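S-M checkpoint control protein rad4 (Schizosaccharomyces pombe, PDB 4BU0) acts in DNA replication and S-M checkpoint control, its tandem BRCT1,2 domains binding the phosphorylated sites of crb2 to establish the DNA damage checkpoint. Local coordinates at residues Gly50-Pro55 with Asp138-Ile143; Phe103-Cys108 with Val165-Gln170; Tyr154-Lys157 with Asn161-Cys164. One frame throughout, in Å; residues are numbered along the deposited sequence. Where two conformers were deposited one is given.

Contact 1: residues Gly50-Pro55 with Asp138-Ile143; sequences GDFDTP and DVTHLI
The irregular loop Gly50-Pro55, between strand 46-49 and helix 55-63, passes the start of strand 141-144 with no hydrogen bond between the two, and Phe52 touches Thr140 and His141 there. The far end of the phenyl ring meets the imidazole CE1 and the threonine CB. A chi1 of 62° tucks the ring of Phe52 over its own backbone, flanked by amide nitrogen and carbonyl. Phe52 CZ is 4.0 Å from Thr140 CB, which lies at the ring edge and near its plane, and Thr140 CG2 also touches Phe52 CZ, at 4.1 Å. His141 CE1 comes within 3.9 Å of both Phe52 CZ and Phe52 CE1, beside the bond that joins them. The rings meet obliquely, planes at 44° and centroids 5.6 Å apart. The imidazole is gripped on its own side: His141 ND1 and Thr140 OG1 share a hydrogen bond of 2.7 Å, and the same hydroxyl is also bonded to the backbone N of Arg106. This bond and the stacked ring of Trp167 restrict how the imidazole can turn. At the end of the loop Thr54 is the N-cap of helix 55-63, its OG1 bonded to Tyr57 N and to Thr15, while Pro55 packs on the bound peptide. The arrangement is a van der Waals contact between the two domains of a tandem BRCT pair, a loop of the first resting where the chain enters an inner strand, 141-144, of the second domain's sheet.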
loop_
_atom_site.group_PDB
_atom_site.type_symbol
_atom_site.label_atom_id
_atom_site.label_comp_id
_atom_site.label_asym_id
_atom_site.label_seq_id
_atom_site.Cartn_x
_atom_site.Cartn_y
_atom_site.Cartn_z
ATOM N N GLY A 50 3.071 -2.594 -6.148
ATOM C CA GLY A 50 3.869 -1.376 -6.259
ATOM C C GLY A 50 3.072 -0.119 -5.992
ATOM O O GLY A 50 3.620 0.987 -6.082
ATOM N N ASP A 51 1.768 -0.289 -5.667
ATOM C CA ASP A 51 0.804 0.785 -5.408
ATOM C C ASP A 51 -0.428 0.192 -4.767
ATOM O O ASP A 51 -0.670 -1.007 -4.918
ATOM C CB ASP A 51 0.422 1.486 -6.732
ATOM C CG ASP A 51 -0.230 2.853 -6.588
ATOM O OD1 ASP A 51 -0.182 3.423 -5.473
ATOM O OD2 ASP A 51 -0.699 3.394 -7.611
ATOM N N PHE A 52 -1.224 1.009 -4.084
ATOM C CA PHE A 52 -2.479 0.573 -3.487
ATOM C C PHE A 52 -3.662 0.934 -4.383
ATOM O O PHE A 52 -4.742 0.377 -4.196
ATOM C CB PHE A 52 -2.677 1.227 -2.096
ATOM C CG PHE A 52 -2.769 2.737 -2.169
ATOM C CD1 PHE A 52 -3.984 3.363 -2.386
ATOM C CD2 PHE A 52 -1.636 3.525 -2.040
ATOM C CE1 PHE A 52 -4.057 4.761 -2.524
ATOM C CE2 PHE A 52 -1.712 4.915 -2.156
ATOM C CZ PHE A 52 -2.921 5.522 -2.393
ATOM N N ASP A 53 -3.490 1.897 -5.322
ATOM C CA ASP A 53 -4.606 2.383 -6.121
ATOM C C ASP A 53 -4.759 1.583 -7.405
ATOM O O ASP A 53 -4.573 2.113 -8.507
ATOM C CB ASP A 53 -4.445 3.881 -6.435
ATOM C CG ASP A 53 -5.719 4.512 -6.962
ATOM O OD1 ASP A 53 -6.773 3.830 -6.945
ATOM O OD2 ASP A 53 -5.667 5.692 -7.383
ATOM N N THR A 54 -5.058 0.300 -7.256
ATOM C CA THR A 54 -5.301 -0.582 -8.399
ATOM C C THR A 54 -6.467 -1.514 -8.112
ATOM O O THR A 54 -6.671 -1.924 -6.966
ATOM C CB THR A 54 -4.063 -1.456 -8.774
ATOM O OG1 THR A 54 -3.962 -2.550 -7.856
ATOM C CG2 THR A 54 -2.755 -0.671 -8.884
ATOM N N PRO A 55 -7.170 -1.985 -9.168
ATOM C CA PRO A 55 -8.250 -2.950 -8.952
ATOM C C PRO A 55 -7.806 -4.260 -8.259
ATOM O O PRO A 55 -8.550 -4.796 -7.423
ATOM C CB PRO A 55 -8.736 -3.233 -10.380
ATOM C CG PRO A 55 -8.462 -1.988 -11.113
ATOM C CD PRO A 55 -7.128 -1.534 -10.576
ATOM N N ASP A 138 -0.403 16.168 -4.856
ATOM C CA ASP A 138 0.019 14.767 -4.856
ATOM C C ASP A 138 -0.301 14.064 -3.528
ATOM O O ASP A 138 0.019 12.875 -3.373
ATOM C CB ASP A 138 1.497 14.636 -5.212
ATOM C CG ASP A 138 2.459 15.266 -4.258
ATOM O OD1 ASP A 138 2.066 16.213 -3.567
ATOM O OD2 ASP A 138 3.637 14.861 -4.258
ATOM N N VAL A 139 -1.008 14.752 -2.588
ATOM C CA VAL A 139 -1.433 14.059 -1.372
ATOM C C VAL A 139 -2.481 13.025 -1.757
ATOM O O VAL A 139 -3.342 13.275 -2.632
ATOM C CB VAL A 139 -1.955 15.102 -0.347
ATOM C CG1 VAL A 139 -2.838 14.474 0.743
ATOM C CG2 VAL A 139 -0.778 15.890 0.259
ATOM N N THR A 140 -2.434 11.848 -1.106
ATOM C CA THR A 140 -3.372 10.785 -1.432
ATOM C C THR A 140 -4.557 10.763 -0.473
ATOM O O THR A 140 -5.655 10.312 -0.839
ATOM C CB THR A 140 -2.672 9.416 -1.454
ATOM O OG1 THR A 140 -2.179 9.078 -0.152
ATOM C CG2 THR A 140 -1.520 9.371 -2.487
ATOM N N HIS A 141 -4.311 11.170 0.796
ATOM C CA HIS A 141 -5.353 11.158 1.812
ATOM C C HIS A 141 -5.227 12.336 2.708
ATOM O O HIS A 141 -4.151 12.563 3.246
ATOM C CB HIS A 141 -5.273 9.893 2.706
ATOM C CG HIS A 141 -5.409 8.602 1.945
ATOM N ND1 HIS A 141 -4.341 8.075 1.217
ATOM C CD2 HIS A 141 -6.497 7.804 1.778
ATOM C CE1 HIS A 141 -4.806 6.949 0.661
ATOM N NE2 HIS A 141 -6.099 6.751 0.972
ATOM N N LEU A 142 -6.330 13.058 2.891
ATOM C CA LEU A 142 -6.394 14.102 3.894
ATOM C C LEU A 142 -7.243 13.575 5.049
ATOM O O LEU A 142 -8.413 13.298 4.827
ATOM C CB LEU A 142 -7.034 15.379 3.290
ATOM C CG LEU A 142 -7.293 16.486 4.319
ATOM C CD1 LEU A 142 -6.013 17.031 4.871
ATOM C CD2 LEU A 142 -8.147 17.612 3.706
ATOM N N ILE A 143 -6.656 13.412 6.239
ATOM C CA ILE A 143 -7.432 12.987 7.406
ATOM C C ILE A 143 -7.946 14.251 8.055
ATOM O O ILE A 143 -7.136 15.107 8.463
ATOM C CB ILE A 143 -6.572 12.151 8.368
ATOM C CG1 ILE A 143 -6.042 10.864 7.670
ATOM C CG2 ILE A 143 -7.422 11.816 9.618
ATOM C CD1 ILE A 143 -5.020 10.107 8.530
#

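Contact 2: residues Phe103-Cys108 with Val165-Gln170; sequences FKCRVC and VEWLWQ
Inside the second BRCT domain, a central parallel sheet is covered by helices, and Trp167 of helix 166-174 packs here against Cys105, just before strand 106-110, and Val107 within it. The contact is buried and wholly apolar, with no hydrogen bond between Phe103-Cys108 and Val165-Gln170. The backbones stay well apart, the closest CA atoms, of Val107 and Leu168, being 9.8 Å from each other, and the indole, extending from the helix, crosses the gap between the segments. Its CG is anti to the backbone N (chi1 165°), which sends the six-membered ring forward with CH2 leading. Both partners meet the indole at its edge, near the ring plane. The pyrrole end is held separately, Trp167 NE1 donating to the carbonyl oxygen of Leu178, a bond that probably limits how the indole can turn. Val107 also packs on Val124 of helix 116-126. Within helix 166-174, Gln170 NE2 reaches back one turn to Glu166 OE2 in a nearly straight bond of 2.9 Å, using the anti lone pair of the carboxylate. At the buried edge, Trp167 CH2 lies 4.3 Å from Val107 CG2 and 4.4 Å from Cys105 SG.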
loop_
_atom_site.group_PDB
_atom_site.type_symbol
_atom_site.label_atom_id
_atom_site.label_comp_id
_atom_site.label_asym_id
_atom_site.label_seq_id
_atom_site.Cartn_x
_atom_site.Cartn_y
_atom_site.Cartn_z
ATOM N N PHE A 103 2.381 2.042 2.109
ATOM C CA PHE A 103 3.266 2.228 0.976
ATOM C C PHE A 103 2.558 3.096 -0.068
ATOM O O PHE A 103 1.391 2.832 -0.425
ATOM C CB PHE A 103 3.641 0.845 0.396
ATOM C CG PHE A 103 4.664 0.900 -0.698
ATOM C CD1 PHE A 103 5.994 1.196 -0.414
ATOM C CD2 PHE A 103 4.303 0.680 -2.016
ATOM C CE1 PHE A 103 6.949 1.251 -1.441
ATOM C CE2 PHE A 103 5.255 0.724 -3.036
ATOM C CZ PHE A 103 6.570 1.008 -2.739
ATOM N N LYS A 104 3.262 4.139 -0.521
ATOM C CA LYS A 104 2.812 5.097 -1.537
ATOM C C LYS A 104 1.716 6.045 -1.038
ATOM O O LYS A 104 1.258 6.889 -1.829
ATOM C CB LYS A 104 2.357 4.443 -2.853
ATOM C CG LYS A 104 3.517 3.823 -3.645
ATOM C CD LYS A 104 4.365 4.839 -4.370
ATOM C CE LYS A 104 5.153 4.203 -5.493
ATOM N NZ LYS A 104 6.378 3.522 -4.999
ATOM N N CYS A 105 1.331 5.958 0.242
ATOM C CA CYS A 105 0.379 6.947 0.766
ATOM C C CYS A 105 1.142 8.211 1.094
ATOM O O CYS A 105 2.260 8.147 1.609
ATOM C CB CYS A 105 -0.353 6.441 2.005
ATOM S SG CYS A 105 -1.490 5.083 1.681
ATOM N N ARG A 106 0.489 9.359 0.870
ATOM C CA ARG A 106 1.020 10.691 1.195
ATOM C C ARG A 106 -0.105 11.322 1.961
ATOM O O ARG A 106 -1.147 11.625 1.374
ATOM C CB ARG A 106 1.389 11.467 -0.073
ATOM C CG ARG A 106 2.491 10.761 -0.862
ATOM C CD ARG A 106 2.927 11.558 -2.097
ATOM N NE ARG A 106 3.784 12.681 -1.716
ATOM C CZ ARG A 106 5.094 12.594 -1.500
ATOM N NH1 ARG A 106 5.726 11.431 -1.644
ATOM N NH2 ARG A 106 5.783 13.665 -1.131
ATOM N N VAL A 107 0.029 11.338 3.279
ATOM C CA VAL A 107 -1.053 11.693 4.174
ATOM C C VAL A 107 -0.863 13.076 4.774
ATOM O O VAL A 107 0.202 13.381 5.329
ATOM C CB VAL A 107 -1.170 10.639 5.307
ATOM C CG1 VAL A 107 -2.355 10.951 6.219
ATOM C CG2 VAL A 107 -1.305 9.220 4.738
ATOM N N CYS A 108 -1.931 13.872 4.711
ATOM C CA CYS A 108 -1.986 15.226 5.264
ATOM C C CYS A 108 -3.098 15.223 6.290
ATOM O O CYS A 108 -4.015 14.393 6.193
ATOM C CB CYS A 108 -2.267 16.197 4.114
ATOM S SG CYS A 108 -2.186 17.950 4.554
ATOM N N VAL A 165 -10.161 9.704 10.771
ATOM C CA VAL A 165 -8.982 8.986 11.219
ATOM C C VAL A 165 -9.214 7.453 11.304
ATOM O O VAL A 165 -8.260 6.686 11.273
ATOM C CB VAL A 165 -8.416 9.578 12.528
ATOM C CG1 VAL A 165 -9.356 9.327 13.711
ATOM C CG2 VAL A 165 -6.992 9.089 12.798
ATOM N N GLU A 166 -10.478 7.015 11.405
ATOM C CA GLU A 166 -10.780 5.589 11.448
ATOM C C GLU A 166 -10.253 4.875 10.201
ATOM O O GLU A 166 -9.904 3.703 10.265
ATOM C CB GLU A 166 -12.292 5.420 11.581
ATOM C CG GLU A 166 -12.753 4.005 11.919
ATOM C CD GLU A 166 -12.292 3.386 13.231
ATOM O OE1 GLU A 166 -11.740 4.096 14.102
ATOM O OE2 GLU A 166 -12.395 2.143 13.328
ATOM N N TRP A 167 -10.105 5.605 9.081
ATOM C CA TRP A 167 -9.482 5.007 7.897
ATOM C C TRP A 167 -8.081 4.500 8.222
ATOM O O TRP A 167 -7.677 3.418 7.797
ATOM C CB TRP A 167 -9.400 6.043 6.758
ATOM C CG TRP A 167 -8.462 5.613 5.661
ATOM C CD1 TRP A 167 -8.732 4.737 4.644
ATOM C CD2 TRP A 167 -7.093 6.020 5.490
ATOM N NE1 TRP A 167 -7.602 4.535 3.879
ATOM C CE2 TRP A 167 -6.577 5.304 4.386
ATOM C CE3 TRP A 167 -6.254 6.920 6.178
ATOM C CZ2 TRP A 167 -5.248 5.443 3.964
ATOM C CZ3 TRP A 167 -4.941 7.068 5.756
ATOM C CH2 TRP A 167 -4.451 6.335 4.662
ATOM N N LEU A 168 -7.320 5.341 8.936
ATOM C CA LEU A 168 -5.971 4.973 9.288
ATOM C C LEU A 168 -5.934 3.792 10.243
ATOM O O LEU A 168 -5.160 2.852 10.026
ATOM C CB LEU A 168 -5.282 6.200 9.924
ATOM C CG LEU A 168 -3.834 5.965 10.406
ATOM C CD1 LEU A 168 -2.904 5.626 9.241
ATOM C CD2 LEU A 168 -3.310 7.219 11.129
ATOM N N TRP A 169 -6.761 3.832 11.268
ATOM C CA TRP A 169 -6.728 2.758 12.227
ATOM C C TRP A 169 -7.151 1.436 11.624
ATOM O O TRP A 169 -6.528 0.467 11.869
ATOM C CB TRP A 169 -7.546 3.099 13.469
ATOM C CG TRP A 169 -7.227 4.422 14.130
ATOM C CD1 TRP A 169 -8.127 5.279 14.624
ATOM C CD2 TRP A 169 -5.943 5.000 14.381
ATOM N NE1 TRP A 169 -7.502 6.371 15.146
ATOM C CE2 TRP A 169 -6.161 6.211 14.999
ATOM C CE3 TRP A 169 -4.641 4.617 14.131
ATOM C CZ2 TRP A 169 -5.127 7.036 15.361
ATOM C CZ3 TRP A 169 -3.642 5.451 14.504
ATOM C CH2 TRP A 169 -3.901 6.631 15.087
ATOM N N GLN A 170 -8.219 1.461 10.841
ATOM C CA GLN A 170 -8.651 0.193 10.251
ATOM C C GLN A 170 -7.672 -0.300 9.175
ATOM O O GLN A 170 -7.538 -1.513 9.012
ATOM C CB GLN A 170 -10.077 0.306 9.697
ATOM C CG GLN A 170 -11.084 0.377 10.847
ATOM C CD GLN A 170 -12.506 0.091 10.383
ATOM O OE1 GLN A 170 -12.740 -0.613 9.387
ATOM N NE2 GLN A 170 -13.474 0.655 11.106
#

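Contact 3: residues Tyr154-Lys157 with Asn161-Cys164; sequences YALK and NVVC
With chi1 at -178°, Val162 points CG1 away from its own amide nitrogen and turns CG2, the other methyl, to Ala155 and Leu156 of helix 150-157. The leucine uses chi1 -67° with an extended chi2 of -173°, and its CD2 swings in from the flank although the CB itself does not head for the strand. Val162 CG2 is 3.7 Å from Ala155 CB, a direct methyl-to-methyl contact. Leu156 CD2 approaches the same Val162 CG2 more loosely, at 4.5 Å, from the exposed side of the helix. The small alanine lets the helix come close: the CA atoms of Ala155 and Val162 are 7.0 Å apart. Ala155 also rests on Leu142, and Val162 on Ala144, both of strand 141-144, which pairs with strand 161-163 through backbone bonds from Leu142 to Asn161 and Val163. The three elements form a beta-alpha-beta unit of the second BRCT domain, the helix packing on the edge strand 161-163 and its neighbour 141-144. On another side of the helix, Tyr154 packs against an apolar side chain of the bound peptide. With no polar atom engaged, the helix is seated on the strand here by dispersion and by burial of aliphatic surface, with nothing directional between these two segments.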
loop_
_atom_site.group_PDB
_atom_site.type_symbol
_atom_site.label_atom_id
_atom_site.label_comp_id
_atom_site.label_asym_id
_atom_site.label_seq_id
_atom_site.Cartn_x
_atom_site.Cartn_y
_atom_site.Cartn_z
ATOM N N TYR A 154 -9.561 22.716 -0.541
ATOM C CA TYR A 154 -8.683 22.417 -1.656
ATOM C C TYR A 154 -8.643 20.927 -1.973
ATOM O O TYR A 154 -8.492 20.543 -3.133
ATOM C CB TYR A 154 -7.261 22.984 -1.452
ATOM C CG TYR A 154 -6.999 24.061 -2.496
ATOM C CD1 TYR A 154 -7.836 25.173 -2.605
ATOM C CD2 TYR A 154 -5.964 23.934 -3.404
ATOM C CE1 TYR A 154 -7.640 26.131 -3.604
ATOM C CE2 TYR A 154 -5.755 24.885 -4.405
ATOM C CZ TYR A 154 -6.594 25.982 -4.499
ATOM O OH TYR A 154 -6.382 26.915 -5.485
ATOM N N ALA A 155 -8.796 20.057 -0.945
ATOM C CA ALA A 155 -8.834 18.624 -1.251
ATOM C C ALA A 155 -10.063 18.310 -2.099
ATOM O O ALA A 155 -9.989 17.468 -2.990
ATOM C CB ALA A 155 -8.875 17.828 0.050
ATOM N N LEU A 156 -11.198 18.976 -1.821
ATOM C CA LEU A 156 -12.385 18.720 -2.650
ATOM C C LEU A 156 -12.122 19.151 -4.099
ATOM O O LEU A 156 -12.400 18.393 -5.022
ATOM C CB LEU A 156 -13.624 19.440 -2.101
ATOM C CG LEU A 156 -14.198 18.990 -0.769
ATOM C CD1 LEU A 156 -15.509 19.705 -0.504
ATOM C CD2 LEU A 156 -14.451 17.481 -0.744
ATOM N N LYS A 157 -11.478 20.320 -4.285
ATOM C CA LYS A 157 -11.147 20.824 -5.617
ATOM C C LYS A 157 -10.167 19.897 -6.389
ATOM O O LYS A 157 -10.338 19.670 -7.601
ATOM C CB LYS A 157 -10.543 22.229 -5.440
ATOM C CG LYS A 157 -10.217 22.938 -6.717
ATOM C CD LYS A 157 -9.668 24.290 -6.376
ATOM C CE LYS A 157 -9.249 24.978 -7.632
ATOM N NZ LYS A 157 -9.517 26.430 -7.544
ATOM N N ASN A 161 -8.852 12.289 -1.588
ATOM C CA ASN A 161 -9.648 11.591 -0.577
ATOM C C ASN A 161 -9.641 12.343 0.740
ATOM O O ASN A 161 -8.549 12.698 1.222
ATOM C CB ASN A 161 -9.052 10.201 -0.321
ATOM C CG ASN A 161 -9.005 9.268 -1.495
ATOM O OD1 ASN A 161 -9.878 9.314 -2.384
ATOM N ND2 ASN A 161 -7.993 8.392 -1.518
ATOM N N VAL A 162 -10.831 12.561 1.327
ATOM C CA VAL A 162 -10.970 13.171 2.640
ATOM C C VAL A 162 -11.591 12.115 3.502
ATOM O O VAL A 162 -12.695 11.655 3.205
ATOM C CB VAL A 162 -11.802 14.464 2.625
ATOM C CG1 VAL A 162 -11.859 15.062 4.036
ATOM C CG2 VAL A 162 -11.202 15.474 1.630
ATOM N N VAL A 163 -10.855 11.673 4.525
ATOM C CA VAL A 163 -11.338 10.596 5.383
ATOM C C VAL A 163 -11.238 10.972 6.848
ATOM O O VAL A 163 -10.466 11.864 7.230
ATOM C CB VAL A 163 -10.496 9.310 5.130
ATOM C CG1 VAL A 163 -10.714 8.760 3.722
ATOM C CG2 VAL A 163 -8.986 9.523 5.389
ATOM N N CYS A 164 -12.012 10.280 7.682
ATOM C CA CYS A 164 -11.815 10.417 9.120
ATOM C C CYS A 164 -10.668 9.488 9.553
ATOM O O CYS A 164 -10.233 8.610 8.782
ATOM C CB CYS A 164 -13.082 10.136 9.905
ATOM S SG CYS A 164 -13.677 8.462 9.704
#

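Contact 2 is buried throughout, whereas contacts 1 and 3 are only partly so; contact 3 lies farthest out, its centre about 20 Å from the centre of the chain. All three reach the sheet of the second BRCT domain, but contact 1 alone brings in the first domain. Strand 141-144 of contact 1 lies between strands 106-110 and 161-163, so backbone hydrogen bonds tie it to segments of both other contacts. The chemistry shifts accordingly: aromatic rings beside a hydrogen-bonded threonine-histidine pair between the domains, an indole edge against sulfur and valine in the core, and purely aliphatic packing at the sheet's margin. His141 connects the first two contacts through Trp167.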